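Local coordinates for protein flavoredoxin (Methanosarcina acetivorans, PDB 3BNK) that binds flavin mononucleotide and probably takes part in electron transport, at residues B[15-20]-B[35-40]; B[45-50]-B[135-140]; B[65-70]-B[117-122]; B[72-77]-B[156-161]. One frame throughout, in Å; residues are numbered along the deposited sequence.

Contact 1 (B[15-20]-B[35-40]). With FMN (flavin mononucleotide), chain D.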
loop_
_atom_site.group_PDB
_atom_site.type_symbol
_atom_site.label_atom_id
_atom_site.label_comp_id
_atom_site.label_asym_id
_atom_site.label_seq_id
_atom_site.Cartn_x
_atom_site.Cartn_y
_atom_site.Cartn_z
ATOM N N PRO B 15 1.672 7.295 -3.557
ATOM C CA PRO B 15 2.544 7.379 -2.391
ATOM C C PRO B 15 2.427 6.099 -1.582
ATOM O O PRO B 15 1.670 5.198 -1.952
ATOM C CB PRO B 15 1.893 8.500 -1.574
ATOM C CG PRO B 15 0.405 8.253 -1.803
ATOM C CD PRO B 15 0.295 7.734 -3.223
ATOM N N MET B 16 3.164 6.057 -0.475
ATOM C CA MET B 16 2.966 5.092 0.583
ATOM C C MET B 16 2.055 5.671 1.661
ATOM O O MET B 16 1.979 6.890 1.827
ATOM C CB MET B 16 4.302 4.702 1.217
ATOM C CG MET B 16 5.193 3.843 0.333
ATOM S SD MET B 16 6.859 3.708 0.998
ATOM C CE MET B 16 7.598 5.190 0.286
ATOM N N PRO B 17 1.381 4.789 2.420
ATOM C CA PRO B 17 0.671 5.228 3.615
ATOM C C PRO B 17 1.678 5.469 4.751
ATOM O O PRO B 17 2.852 5.112 4.630
ATOM C CB PRO B 17 -0.210 4.018 3.938
ATOM C CG PRO B 17 0.613 2.849 3.458
ATOM C CD PRO B 17 1.283 3.326 2.219
ATOM N N VAL B 18 1.237 6.078 5.838
ATOM C CA VAL B 18 2.108 6.283 7.001
ATOM C C VAL B 18 1.446 5.675 8.218
ATOM O O VAL B 18 0.377 6.123 8.671
ATOM C CB VAL B 18 2.459 7.777 7.249
ATOM C CG1 VAL B 18 3.236 7.949 8.545
ATOM C CG2 VAL B 18 3.245 8.333 6.085
ATOM N N THR B 19 2.095 4.642 8.738
ATOM C CA THR B 19 1.541 3.882 9.817
ATOM C C THR B 19 2.599 3.665 10.891
ATOM O O THR B 19 3.792 3.817 10.645
ATOM C CB THR B 19 0.910 2.523 9.321
ATOM O OG1 THR B 19 0.024 2.039 10.313
ATOM C CG2 THR B 19 1.923 1.467 9.140
ATOM N N LEU B 20 2.142 3.331 12.086
ATOM C CA LEU B 20 3.034 2.907 13.137
ATOM C C LEU B 20 2.786 1.416 13.402
ATOM O O LEU B 20 1.658 0.980 13.643
ATOM C CB LEU B 20 2.824 3.769 14.383
ATOM C CG LEU B 20 3.787 4.907 14.755
ATOM C CD1 LEU B 20 4.971 5.108 13.806
ATOM C CD2 LEU B 20 3.041 6.230 15.062
ATOM N N GLY B 35 5.571 2.077 6.020
ATOM C CA GLY B 35 4.893 2.504 4.794
ATOM C C GLY B 35 4.561 1.310 3.924
ATOM O O GLY B 35 3.687 1.393 3.056
ATOM N N TRP B 36 5.256 0.191 4.155
ATOM C CA TRP B 36 5.021 -1.045 3.398
ATOM C C TRP B 36 3.905 -1.867 4.053
ATOM O O TRP B 36 4.176 -2.888 4.706
ATOM C CB TRP B 36 6.311 -1.883 3.275
ATOM C CG TRP B 36 7.460 -1.207 2.509
ATOM C CD1 TRP B 36 7.565 0.120 2.172
ATOM C CD2 TRP B 36 8.666 -1.830 2.045
ATOM N NE1 TRP B 36 8.747 0.359 1.521
ATOM C CE2 TRP B 36 9.451 -0.817 1.434
ATOM C CE3 TRP B 36 9.172 -3.138 2.104
ATOM C CZ2 TRP B 36 10.700 -1.081 0.854
ATOM C CZ3 TRP B 36 10.419 -3.396 1.534
ATOM C CH2 TRP B 36 11.170 -2.367 0.920
ATOM N N VAL B 37 2.667 -1.394 3.892
ATOM C CA VAL B 37 1.470 -2.078 4.393
ATOM C C VAL B 37 0.469 -2.145 3.272
ATOM O O VAL B 37 0.239 -1.149 2.588
ATOM C CB VAL B 37 0.637 -1.304 5.447
ATOM C CG1 VAL B 37 0.102 -2.276 6.552
ATOM C CG2 VAL B 37 1.308 0.002 5.940
ATOM N N SER B 38 -0.187 -3.286 3.143
ATOM C CA SER B 38 -1.238 -3.443 2.169
ATOM C C SER B 38 -2.178 -4.550 2.587
ATOM O O SER B 38 -1.766 -5.462 3.287
ATOM C CB SER B 38 -0.647 -3.813 0.811
ATOM O OG SER B 38 -1.696 -4.087 -0.064
ATOM N N ARG B 39 -3.431 -4.471 2.127
ATOM C CA ARG B 39 -4.329 -5.634 2.175
ATOM C C ARG B 39 -3.798 -6.747 1.269
ATOM O O ARG B 39 -3.109 -6.498 0.263
ATOM C CB ARG B 39 -5.781 -5.265 1.846
ATOM C CG ARG B 39 -6.536 -4.599 3.002
ATOM C CD ARG B 39 -6.861 -5.561 4.151
ATOM N NE ARG B 39 -7.765 -6.641 3.753
ATOM C CZ ARG B 39 -9.096 -6.578 3.850
ATOM N NH1 ARG B 39 -9.682 -5.494 4.341
ATOM N NH2 ARG B 39 -9.845 -7.594 3.452
ATOM N N VAL B 40 -4.066 -7.978 1.683
ATOM C CA VAL B 40 -3.558 -9.151 1.006
ATOM C C VAL B 40 -4.724 -10.065 0.633
ATOM O O VAL B 40 -4.808 -10.567 -0.513
ATOM C CB VAL B 40 -2.523 -9.879 1.913
ATOM C CG1 VAL B 40 -2.198 -11.257 1.379
ATOM C CG2 VAL B 40 -1.242 -9.036 2.051
HETATM N N1 FMN D . 11.274 0.153 7.640
HETATM C C2 FMN D . 10.784 -1.040 7.146
HETATM O O2 FMN D . 11.428 -2.067 7.330
HETATM N N3 FMN D . 9.580 -1.076 6.465
HETATM C C4 FMN D . 8.873 0.101 6.280
HETATM O O4 FMN D . 7.813 0.065 5.666
HETATM C C4A FMN D . 9.372 1.312 6.777
HETATM N N5 FMN D . 8.677 2.499 6.588
HETATM C C5A FMN D . 9.159 3.692 7.094
HETATM C C6 FMN D . 8.412 4.861 6.905
HETATM C C7 FMN D . 8.888 6.082 7.404
HETATM C C7M FMN D . 8.015 7.294 7.276
HETATM C C8 FMN D . 10.108 6.125 8.095
HETATM C C8M FMN D . 10.530 7.366 8.853
HETATM C C9 FMN D . 10.837 4.945 8.293
HETATM C C9A FMN D . 10.371 3.723 7.804
HETATM N N10 FMN D . 11.086 2.534 7.996
HETATM C C10 FMN D . 10.587 1.337 7.473
HETATM C "C1'" FMN D . 12.333 2.516 8.839
HETATM C "C2'" FMN D . 12.099 1.974 10.243
HETATM O "O2'" FMN D . 10.899 2.499 10.779
HETATM C "C3'" FMN D . 13.234 2.384 11.184
HETATM O "O3'" FMN D . 14.490 1.865 10.784
HETATM C "C4'" FMN D . 12.913 2.026 12.634
HETATM O "O4'" FMN D . 13.841 2.665 13.469
HETATM C "C5'" FMN D . 12.913 0.535 12.944
HETATM O "O5'" FMN D . 12.542 0.462 14.309
HETATM P P FMN D . 12.914 -0.798 15.249
HETATM O O1P FMN D . 14.375 -1.106 15.097
HETATM O O2P FMN D . 12.118 -1.973 14.764
HETATM O O3P FMN D . 12.565 -0.542 16.689
#
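Although they belong to the two strands of one beta hairpin, 15-20 and 35-40 share no hydrogen bond here; the backbone donors of Gly35 and Trp36 turn to the flavin instead. FMN O4 receives Gly35 N at 3.0 Å and Trp36 N, also at 3.0 Å, and Gly35 N adds a weak bond to FMN N5. Two donors on one carbonyl would probably help the isoalloxazine carry negative charge when reduced. The chain bends in an inverse gamma turn centred on Trp36. The indole, its CG anti to the carbonyl carbon (chi1 -63°), has the flavin C4 above one face, displaced toward the rim. Met16 runs alongside, and its SD meets the indole edge in the ring plane, 3.8 Å from Trp36 CD1, a Met-aromatic contact. An alanine in place of Trp36 would keep the N-H to O4 but would remove the indole beside the flavin carbonyl and the Met16 sulfur, and would probably loosen the packing there. Pro17 presses its CD to 3.2 Å from Gly35 O, while Val37 CG2 bridges Pro17 CG and Thr19 CG2, the latter at 3.6 Å. The Thr19 hydroxyl is bonded to Asn70 O. Strand 16-25 is flanked by strands 66-71 and 160-163, strand 28-41 pairs on with strand 46-52, and Val18, directed away from 35-40, packs on Thr80 of helix 77-83.

Contact 2 (B[45-50]-B[135-140]). With FMN (flavin mononucleotide), chain D.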
loop_
_atom_site.group_PDB
_atom_site.type_symbol
_atom_site.label_atom_id
_atom_site.label_comp_id
_atom_site.label_asym_id
_atom_site.label_seq_id
_atom_site.Cartn_x
_atom_site.Cartn_y
_atom_site.Cartn_z
ATOM N N PRO B 45 -10.258 -11.159 6.444
ATOM C CA PRO B 45 -9.498 -9.940 6.141
ATOM C C PRO B 45 -8.030 -10.046 6.602
ATOM O O PRO B 45 -7.771 -10.192 7.788
ATOM C CB PRO B 45 -10.259 -8.857 6.910
ATOM C CG PRO B 45 -10.996 -9.615 7.998
ATOM C CD PRO B 45 -11.381 -10.899 7.365
ATOM N N MET B 46 -7.098 -10.019 5.647
ATOM C CA MET B 46 -5.659 -10.050 5.941
ATOM C C MET B 46 -4.897 -8.871 5.309
ATOM O O MET B 46 -5.199 -8.456 4.190
ATOM C CB MET B 46 -5.020 -11.359 5.442
ATOM C CG MET B 46 -5.683 -12.660 5.927
ATOM S SD MET B 46 -4.968 -14.146 5.160
ATOM C CE MET B 46 -3.274 -14.021 5.665
ATOM N N LEU B 47 -3.909 -8.354 6.042
ATOM C CA LEU B 47 -2.967 -7.348 5.534
ATOM C C LEU B 47 -1.568 -7.959 5.548
ATOM O O LEU B 47 -1.358 -9.046 6.080
ATOM C CB LEU B 47 -2.913 -6.109 6.439
ATOM C CG LEU B 47 -4.018 -5.257 7.056
ATOM C CD1 LEU B 47 -3.515 -4.567 8.298
ATOM C CD2 LEU B 47 -4.539 -4.192 6.069
ATOM N N GLY B 48 -0.608 -7.235 4.992
ATOM C CA GLY B 48 0.786 -7.629 5.059
ATOM C C GLY B 48 1.645 -6.435 5.394
ATOM O O GLY B 48 1.309 -5.293 5.060
ATOM N N VAL B 49 2.770 -6.702 6.033
ATOM C CA VAL B 49 3.651 -5.655 6.525
ATOM C C VAL B 49 5.108 -6.002 6.182
ATOM O O VAL B 49 5.578 -7.103 6.510
ATOM C CB VAL B 49 3.410 -5.445 8.042
ATOM C CG1 VAL B 49 4.603 -4.842 8.721
ATOM C CG2 VAL B 49 2.153 -4.571 8.276
ATOM N N GLY B 50 5.784 -5.080 5.487
ATOM C CA GLY B 50 7.167 -5.235 5.038
ATOM C C GLY B 50 8.194 -4.630 5.984
ATOM O O GLY B 50 8.181 -3.421 6.263
ATOM N N GLY B 135 -0.929 -10.921 8.251
ATOM C CA GLY B 135 -1.722 -11.001 9.455
ATOM C C GLY B 135 -3.202 -10.854 9.186
ATOM O O GLY B 135 -3.610 -10.056 8.347
ATOM N N GLU B 136 -4.004 -11.636 9.899
ATOM C CA GLU B 136 -5.449 -11.467 9.878
ATOM C C GLU B 136 -5.815 -10.320 10.802
ATOM O O GLU B 136 -5.312 -10.232 11.922
ATOM C CB GLU B 136 -6.169 -12.755 10.323
ATOM C CG GLU B 136 -7.696 -12.709 10.121
ATOM C CD GLU B 136 -8.431 -13.945 10.657
ATOM O OE1 GLU B 136 -7.823 -15.032 10.723
ATOM O OE2 GLU B 136 -9.626 -13.817 11.001
ATOM N N ILE B 137 -6.673 -9.428 10.329
ATOM C CA ILE B 137 -7.179 -8.363 11.183
ATOM C C ILE B 137 -8.271 -8.957 12.073
ATOM O O ILE B 137 -9.388 -9.260 11.620
ATOM C CB ILE B 137 -7.716 -7.153 10.371
ATOM C CG1 ILE B 137 -6.654 -6.655 9.381
ATOM C CG2 ILE B 137 -8.157 -6.013 11.313
ATOM C CD1 ILE B 137 -7.248 -5.778 8.264
ATOM N N ILE B 138 -7.933 -9.154 13.339
ATOM C CA ILE B 138 -8.857 -9.830 14.230
ATOM C C ILE B 138 -9.740 -8.826 14.957
ATOM O O ILE B 138 -10.899 -9.118 15.246
ATOM C CB ILE B 138 -8.146 -10.808 15.200
ATOM C CG1 ILE B 138 -7.298 -10.053 16.216
ATOM C CG2 ILE B 138 -7.347 -11.877 14.418
ATOM C CD1 ILE B 138 -8.011 -9.813 17.572
ATOM N N ALA B 139 -9.196 -7.642 15.225
ATOM C CA ALA B 139 -9.983 -6.548 15.790
ATOM C C ALA B 139 -9.504 -5.216 15.236
ATOM O O ALA B 139 -8.305 -5.028 14.979
ATOM C CB ALA B 139 -9.932 -6.557 17.326
ATOM N N ALA B 140 -10.463 -4.320 15.031
ATOM C CA ALA B 140 -10.200 -2.963 14.588
ATOM C C ALA B 140 -10.860 -1.978 15.529
ATOM O O ALA B 140 -12.004 -2.178 15.952
ATOM C CB ALA B 140 -10.685 -2.754 13.159
HETATM N N1 FMN D . 11.274 0.153 7.640
HETATM C C2 FMN D . 10.784 -1.040 7.146
HETATM O O2 FMN D . 11.428 -2.067 7.330
HETATM N N3 FMN D . 9.580 -1.076 6.465
HETATM C C4 FMN D . 8.873 0.101 6.280
HETATM O O4 FMN D . 7.813 0.065 5.666
HETATM C C4A FMN D . 9.372 1.312 6.777
HETATM N N5 FMN D . 8.677 2.499 6.588
HETATM C C5A FMN D . 9.159 3.692 7.094
HETATM C C6 FMN D . 8.412 4.861 6.905
HETATM C C7 FMN D . 8.888 6.082 7.404
HETATM C C7M FMN D . 8.015 7.294 7.276
HETATM C C8 FMN D . 10.108 6.125 8.095
HETATM C C8M FMN D . 10.530 7.366 8.853
HETATM C C9 FMN D . 10.837 4.945 8.293
HETATM C C9A FMN D . 10.371 3.723 7.804
HETATM N N10 FMN D . 11.086 2.534 7.996
HETATM C C10 FMN D . 10.587 1.337 7.473
HETATM C "C1'" FMN D . 12.333 2.516 8.839
HETATM C "C2'" FMN D . 12.099 1.974 10.243
HETATM O "O2'" FMN D . 10.899 2.499 10.779
HETATM C "C3'" FMN D . 13.234 2.384 11.184
HETATM O "O3'" FMN D . 14.490 1.865 10.784
HETATM C "C4'" FMN D . 12.913 2.026 12.634
HETATM O "O4'" FMN D . 13.841 2.665 13.469
HETATM C "C5'" FMN D . 12.913 0.535 12.944
HETATM O "O5'" FMN D . 12.542 0.462 14.309
HETATM P P FMN D . 12.914 -0.798 15.249
HETATM O O1P FMN D . 14.375 -1.106 15.097
HETATM O O2P FMN D . 12.118 -1.973 14.764
HETATM O O3P FMN D . 12.565 -0.542 16.689
#
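Three backbone hydrogen bonds stitch 45-50 to 135-140. Leu47 and Gly135 form an antiparallel hydrogen-bonded pair: Leu47 N reaches Gly135 O at 2.9 Å, nearly along the C=O axis, and Gly135 N returns the bond to Leu47 O at 2.9 Å. Ile137 N then bonds to Pro45 O, also at 2.9 Å. Met46 and Glu136, the adjacent non-hydrogen-bonded pair, share the face opposite to Leu47, where Glu136 lays its CG 3.4 Å from Pro45 O. Leu47 and Ile137 cross obliquely, and the CD1 tip of Ile137 is pushed against Leu47 CG at 3.5 Å, tighter than ordinary carbon contact. Strands 46-52 and 130-142 are neighbours in the curled antiparallel sheet of the FMN-binding split barrel; the N-to-C directions of 46-50 and 135-140 make an angle of 127°, well short of antiparallel. Farther along strand 46-52, Gly50 O accepts FMN N3 at 2.7 Å, at the pyrimidine end of the flavin. Leu117 and Val69 back Leu47, joined by Ile13 of the second subunit; Met46 rests on Val122 and on Phe127 of the second subunit. Past Ile137, a classic bulge sets both Ile138 and Ala139 opposite Glu118, and Ala140 continues the sheet onto a strand of the second subunit.

Contact 3 (B[65-70]-B[117-122])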
loop_
_atom_site.group_PDB
_atom_site.type_symbol
_atom_site.label_atom_id
_atom_site.label_comp_id
_atom_site.label_asym_id
_atom_site.label_seq_id
_atom_site.Cartn_x
_atom_site.Cartn_y
_atom_site.Cartn_z
ATOM N N GLY B 65 3.716 -13.605 17.378
ATOM C CA GLY B 65 2.801 -13.949 16.303
ATOM C C GLY B 65 1.662 -12.956 16.231
ATOM O O GLY B 65 0.525 -13.334 15.935
ATOM N N SER B 66 1.976 -11.686 16.508
ATOM C CA SER B 66 0.983 -10.624 16.496
ATOM C C SER B 66 1.632 -9.263 16.282
ATOM O O SER B 66 2.810 -9.083 16.568
ATOM C CB SER B 66 0.156 -10.617 17.784
ATOM O OG SER B 66 0.870 -10.035 18.855
ATOM N N PHE B 67 0.836 -8.311 15.790
ATOM C CA PHE B 67 1.276 -6.947 15.598
ATOM C C PHE B 67 0.067 -6.025 15.395
ATOM O O PHE B 67 -1.061 -6.483 15.188
ATOM C CB PHE B 67 2.270 -6.838 14.424
ATOM C CG PHE B 67 1.678 -7.180 13.072
ATOM C CD1 PHE B 67 1.103 -6.185 12.272
ATOM C CD2 PHE B 67 1.713 -8.492 12.584
ATOM C CE1 PHE B 67 0.577 -6.493 11.014
ATOM C CE2 PHE B 67 1.180 -8.817 11.330
ATOM C CZ PHE B 67 0.613 -7.819 10.542
ATOM N N SER B 68 0.317 -4.723 15.480
ATOM C CA SER B 68 -0.712 -3.745 15.173
ATOM C C SER B 68 -0.262 -2.785 14.087
ATOM O O SER B 68 0.931 -2.544 13.899
ATOM C CB SER B 68 -1.133 -2.966 16.428
ATOM O OG SER B 68 -0.035 -2.258 16.972
ATOM N N VAL B 69 -1.245 -2.249 13.379
ATOM C CA VAL B 69 -1.045 -1.221 12.382
ATOM C C VAL B 69 -1.860 -0.023 12.859
ATOM O O VAL B 69 -3.075 -0.127 13.022
ATOM C CB VAL B 69 -1.504 -1.698 10.988
ATOM C CG1 VAL B 69 -1.235 -0.631 9.943
ATOM C CG2 VAL B 69 -0.794 -2.983 10.598
ATOM N N ASN B 70 -1.166 1.095 13.081
ATOM C CA ASN B 70 -1.697 2.270 13.782
ATOM C C ASN B 70 -1.590 3.498 12.882
ATOM O O ASN B 70 -0.537 3.743 12.293
ATOM C CB ASN B 70 -0.916 2.534 15.087
ATOM C CG ASN B 70 -1.027 1.402 16.098
ATOM O OD1 ASN B 70 -2.023 1.274 16.812
ATOM N ND2 ASN B 70 0.016 0.582 16.176
ATOM N N LEU B 117 -5.372 -1.441 13.877
ATOM C CA LEU B 117 -5.682 -2.782 13.400
ATOM C C LEU B 117 -4.823 -3.797 14.143
ATOM O O LEU B 117 -3.604 -3.781 14.034
ATOM C CB LEU B 117 -5.485 -2.892 11.877
ATOM C CG LEU B 117 -6.075 -1.785 10.988
ATOM C CD1 LEU B 117 -5.821 -2.058 9.501
ATOM C CD2 LEU B 117 -7.596 -1.518 11.252
ATOM N N GLU B 118 -5.479 -4.664 14.911
ATOM C CA GLU B 118 -4.820 -5.660 15.742
ATOM C C GLU B 118 -4.749 -6.967 14.949
ATOM O O GLU B 118 -5.776 -7.516 14.569
ATOM C CB GLU B 118 -5.596 -5.823 17.056
ATOM C CG GLU B 118 -5.007 -6.796 18.072
ATOM C CD GLU B 118 -5.896 -6.954 19.321
ATOM O OE1 GLU B 118 -7.112 -6.658 19.246
ATOM O OE2 GLU B 118 -5.366 -7.376 20.374
ATOM N N CYS B 119 -3.534 -7.453 14.689
ATOM C CA CYS B 119 -3.359 -8.509 13.691
ATOM C C CYS B 119 -2.687 -9.768 14.198
ATOM O O CYS B 119 -1.712 -9.713 14.956
ATOM C CB CYS B 119 -2.616 -7.985 12.453
ATOM S SG CYS B 119 -3.357 -6.489 11.772
ATOM N N ARG B 120 -3.224 -10.904 13.761
ATOM C CA ARG B 120 -2.637 -12.189 14.106
ATOM C C ARG B 120 -1.835 -12.746 12.954
ATOM O O ARG B 120 -2.358 -12.923 11.861
ATOM C CB ARG B 120 -3.708 -13.194 14.524
ATOM C CG ARG B 120 -3.118 -14.269 15.414
ATOM C CD ARG B 120 -3.552 -15.640 15.041
ATOM N NE ARG B 120 -4.948 -15.906 15.351
ATOM C CZ ARG B 120 -5.860 -16.221 14.439
ATOM N NH1 ARG B 120 -5.526 -16.302 13.149
ATOM N NH2 ARG B 120 -7.105 -16.454 14.814
ATOM N N VAL B 121 -0.560 -13.004 13.187
ATOM C CA VAL B 121 0.299 -13.535 12.133
ATOM C C VAL B 121 -0.270 -14.859 11.638
ATOM O O VAL B 121 -0.540 -15.765 12.437
ATOM C CB VAL B 121 1.777 -13.680 12.574
ATOM C CG1 VAL B 121 2.583 -14.381 11.506
ATOM C CG2 VAL B 121 2.383 -12.310 12.873
ATOM N N VAL B 122 -0.482 -14.923 10.323
ATOM C CA VAL B 122 -0.964 -16.113 9.615
ATOM C C VAL B 122 0.225 -16.796 8.907
ATOM O O VAL B 122 0.411 -18.004 9.006
ATOM C CB VAL B 122 -2.112 -15.745 8.619
ATOM C CG1 VAL B 122 -2.524 -16.926 7.759
ATOM C CG2 VAL B 122 -3.345 -15.218 9.379
#
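The dense side of this antiparallel pair is the face bearing Phe67, Val69, Leu117 and Cys119. Phe67, with CG in the crowded position between backbone N and carbonyl carbon (chi1 65°), lays its ring beneath Cys119: CB stands over the face, 3.8 Å from Phe67 CZ, in a CH-pi contact, while SG approaches obliquely. Val121 CG2 meets the ring at its edge, in plane, 3.9 Å from Phe67 CD2. Cys119 N to Phe67 O is short, 2.7 Å and nearly along the C=O axis, and Phe67 N answers to Cys119 O; Val69 and Leu117 likewise exchange two bonds. On the other face Ser68 OG, which accepts Asn70 ND2 at 2.9 Å, also bonds to Pro108 O, and the carboxylate of Glu118 is held by Leu104 N and Tyr141 OH. Toward Gly65, which leaves helix 57-64 with positive phi, the contact opens to solvent. There Val121 N reaches Gly65 O from well above the carbonyl plane, and the exposed Arg120 is the loose part, its guanidinium making a long, weak ion pair with Glu136. Phe67 and Val69 also pack on Val49 and Leu47 of strand 46-52, the apolar interior characteristic of a split beta-barrel.

Contact 4 (B[72-77]-B[156-161]); sequences PYSGMV and KMDPLL
Asp158 grips Ser74 at two points. Ser74 OG donates to Asp158 OD1 over a very short 2.4 Å, coming from above the carboxylate plane, and Ser74 N gives a weak, bent bond to Asp158 O at 2.8 Å. The positive phi of Asp158 at the end of helix 154-157 and its CG anti to the backbone N (chi1 -173°) place the carboxylate there. Water serves three further backbone groups: one molecule accepts Leu160 N at 2.8 Å and donates to Pro72 O, so the two are satisfied without meeting directly. A second water lies 2.9 Å from Met157 O and makes a weaker bond to Pro72 O; its protons cannot serve every acceptor near it at once. Leu160 lies with CG 3.8 Å from Ser74 CA and both methyls against Val77 CG1. An alanine at Leu160 would strip away those methyls and would probably weaken the apolar contact of 156-161 with Ser74 and Val77. Val77 also packs on Ala176 of the second subunit. Donation by a hydroxyl to the carboxylate is consistent with an ionised Asp158, and the two loops are probably held by this short polar link and bridging water together with the Leu160 contact.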
loop_
_atom_site.group_PDB
_atom_site.type_symbol
_atom_site.label_atom_id
_atom_site.label_comp_id
_atom_site.label_asym_id
_atom_site.label_seq_id
_atom_site.Cartn_x
_atom_site.Cartn_y
_atom_site.Cartn_z
ATOM N N PRO B 72 -1.430 7.385 12.538
ATOM C CA PRO B 72 -1.367 8.713 13.147
ATOM C C PRO B 72 -2.082 9.776 12.296
ATOM O O PRO B 72 -2.232 9.604 11.082
ATOM C CB PRO B 72 0.138 8.979 13.221
ATOM C CG PRO B 72 0.695 8.241 12.018
ATOM C CD PRO B 72 -0.136 6.981 11.943
ATOM N N TYR B 73 -2.541 10.852 12.928
ATOM C CA TYR B 73 -2.977 12.035 12.189
ATOM C C TYR B 73 -1.773 12.954 11.905
ATOM O O TYR B 73 -0.694 12.759 12.464
ATOM C CB TYR B 73 -4.129 12.769 12.907
ATOM C CG TYR B 73 -3.829 13.131 14.342
ATOM C CD1 TYR B 73 -3.268 14.368 14.668
ATOM C CD2 TYR B 73 -4.105 12.240 15.370
ATOM C CE1 TYR B 73 -2.983 14.700 15.979
ATOM C CE2 TYR B 73 -3.828 12.566 16.699
ATOM C CZ TYR B 73 -3.262 13.791 16.994
ATOM O OH TYR B 73 -2.988 14.114 18.304
ATOM N N SER B 74 -1.949 13.933 11.020
ATOM C CA SER B 74 -0.818 14.758 10.540
ATOM C C SER B 74 -0.034 15.502 11.636
ATOM O O SER B 74 1.192 15.598 11.563
ATOM C CB SER B 74 -1.256 15.721 9.426
ATOM O OG SER B 74 -2.093 16.756 9.925
ATOM N N GLY B 75 -0.729 16.003 12.656
ATOM C CA GLY B 75 -0.064 16.671 13.784
ATOM C C GLY B 75 0.868 15.791 14.609
ATOM O O GLY B 75 1.616 16.295 15.441
ATOM N N MET B 76 0.832 14.477 14.386
ATOM C CA MET B 76 1.779 13.557 15.041
ATOM C C MET B 76 3.026 13.275 14.191
ATOM O O MET B 76 3.790 12.349 14.514
ATOM C CB MET B 76 1.100 12.228 15.377
ATOM C CG MET B 76 -0.036 12.296 16.379
ATOM S SD MET B 76 -0.969 10.741 16.430
ATOM C CE MET B 76 0.282 9.637 17.103
ATOM N N VAL B 77 3.230 14.052 13.119
ATOM C CA VAL B 77 4.366 13.853 12.191
ATOM C C VAL B 77 5.699 13.561 12.880
ATOM O O VAL B 77 6.359 12.588 12.531
ATOM C CB VAL B 77 4.564 15.024 11.142
ATOM C CG1 VAL B 77 3.354 15.174 10.261
ATOM C CG2 VAL B 77 4.875 16.376 11.802
ATOM N N LYS B 156 -11.613 13.110 8.414
ATOM C CA LYS B 156 -11.597 13.142 9.865
ATOM C C LYS B 156 -10.268 12.603 10.401
ATOM O O LYS B 156 -9.683 13.176 11.319
ATOM C CB LYS B 156 -12.766 12.339 10.430
ATOM C CG LYS B 156 -14.082 13.121 10.542
ATOM C CD LYS B 156 -15.261 12.161 10.768
ATOM C CE LYS B 156 -16.510 12.890 11.278
ATOM N NZ LYS B 156 -17.551 11.933 11.827
ATOM N N MET B 157 -9.796 11.506 9.807
ATOM C CA MET B 157 -8.542 10.856 10.210
ATOM C C MET B 157 -7.318 11.734 9.995
ATOM O O MET B 157 -6.393 11.714 10.812
ATOM C CB MET B 157 -8.366 9.537 9.457
ATOM C CG MET B 157 -9.436 8.509 9.800
ATOM S SD MET B 157 -9.309 6.972 8.889
ATOM C CE MET B 157 -7.616 6.493 9.220
ATOM N N ASP B 158 -7.330 12.495 8.900
ATOM C CA ASP B 158 -6.192 13.319 8.466
ATOM C C ASP B 158 -4.850 12.552 8.526
ATOM O O ASP B 158 -3.903 12.987 9.216
ATOM C CB ASP B 158 -6.132 14.641 9.257
ATOM C CG ASP B 158 -5.077 15.611 8.725
ATOM O OD1 ASP B 158 -4.373 16.232 9.561
ATOM O OD2 ASP B 158 -4.946 15.757 7.488
ATOM N N PRO B 159 -4.761 11.411 7.799
ATOM C CA PRO B 159 -3.534 10.620 7.867
ATOM C C PRO B 159 -2.412 11.214 7.021
ATOM O O PRO B 159 -2.655 12.071 6.147
ATOM C CB PRO B 159 -3.961 9.280 7.267
ATOM C CG PRO B 159 -4.950 9.649 6.240
ATOM C CD PRO B 159 -5.738 10.796 6.880
ATOM N N LEU B 160 -1.197 10.741 7.282
ATOM C CA LEU B 160 -0.027 11.120 6.487
ATOM C C LEU B 160 0.235 10.148 5.334
ATOM O O LEU B 160 -0.227 9.010 5.352
ATOM C CB LEU B 160 1.205 11.222 7.388
ATOM C CG LEU B 160 1.152 12.369 8.391
ATOM C CD1 LEU B 160 2.135 12.110 9.538
ATOM C CD2 LEU B 160 1.406 13.710 7.666
ATOM N N LEU B 161 0.948 10.649 4.329
ATOM C CA LEU B 161 1.399 9.919 3.142
ATOM C C LEU B 161 2.902 10.099 3.034
ATOM O O LEU B 161 3.468 11.068 3.558
ATOM C CB LEU B 161 0.753 10.460 1.856
ATOM C CG LEU B 161 -0.763 10.631 1.834
ATOM C CD1 LEU B 161 -1.199 11.402 0.603
ATOM C CD2 LEU B 161 -1.480 9.280 1.903
HETATM O O HOH W 1 -5.073 9.181 10.764
HETATM O O HOH W 2 -0.964 8.499 8.877
#

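How the contacts relate
From the N terminus, contact 1 comes first, closing the hairpin of strands 16-25 and 28-41 before any other contact opens. Contact 2 then joins strand 46-52 to strand 130-142 across 84 residues, and contact 3 is nested inside that loop. Contact 4 starts just after the first segment of contact 3 and closes beyond contact 2, so it crosses both. Contacts 2 and 3 lie side by side, their centres about 6 Å apart, through the pairing of strands 115-126 and 130-142, whereas contact 4 sits across the chain's centre from them. Strand 16-25 links the two sides, bordering strand 66-71 as well as strand 160-163, and contacts 1 and 2 both reach FMN.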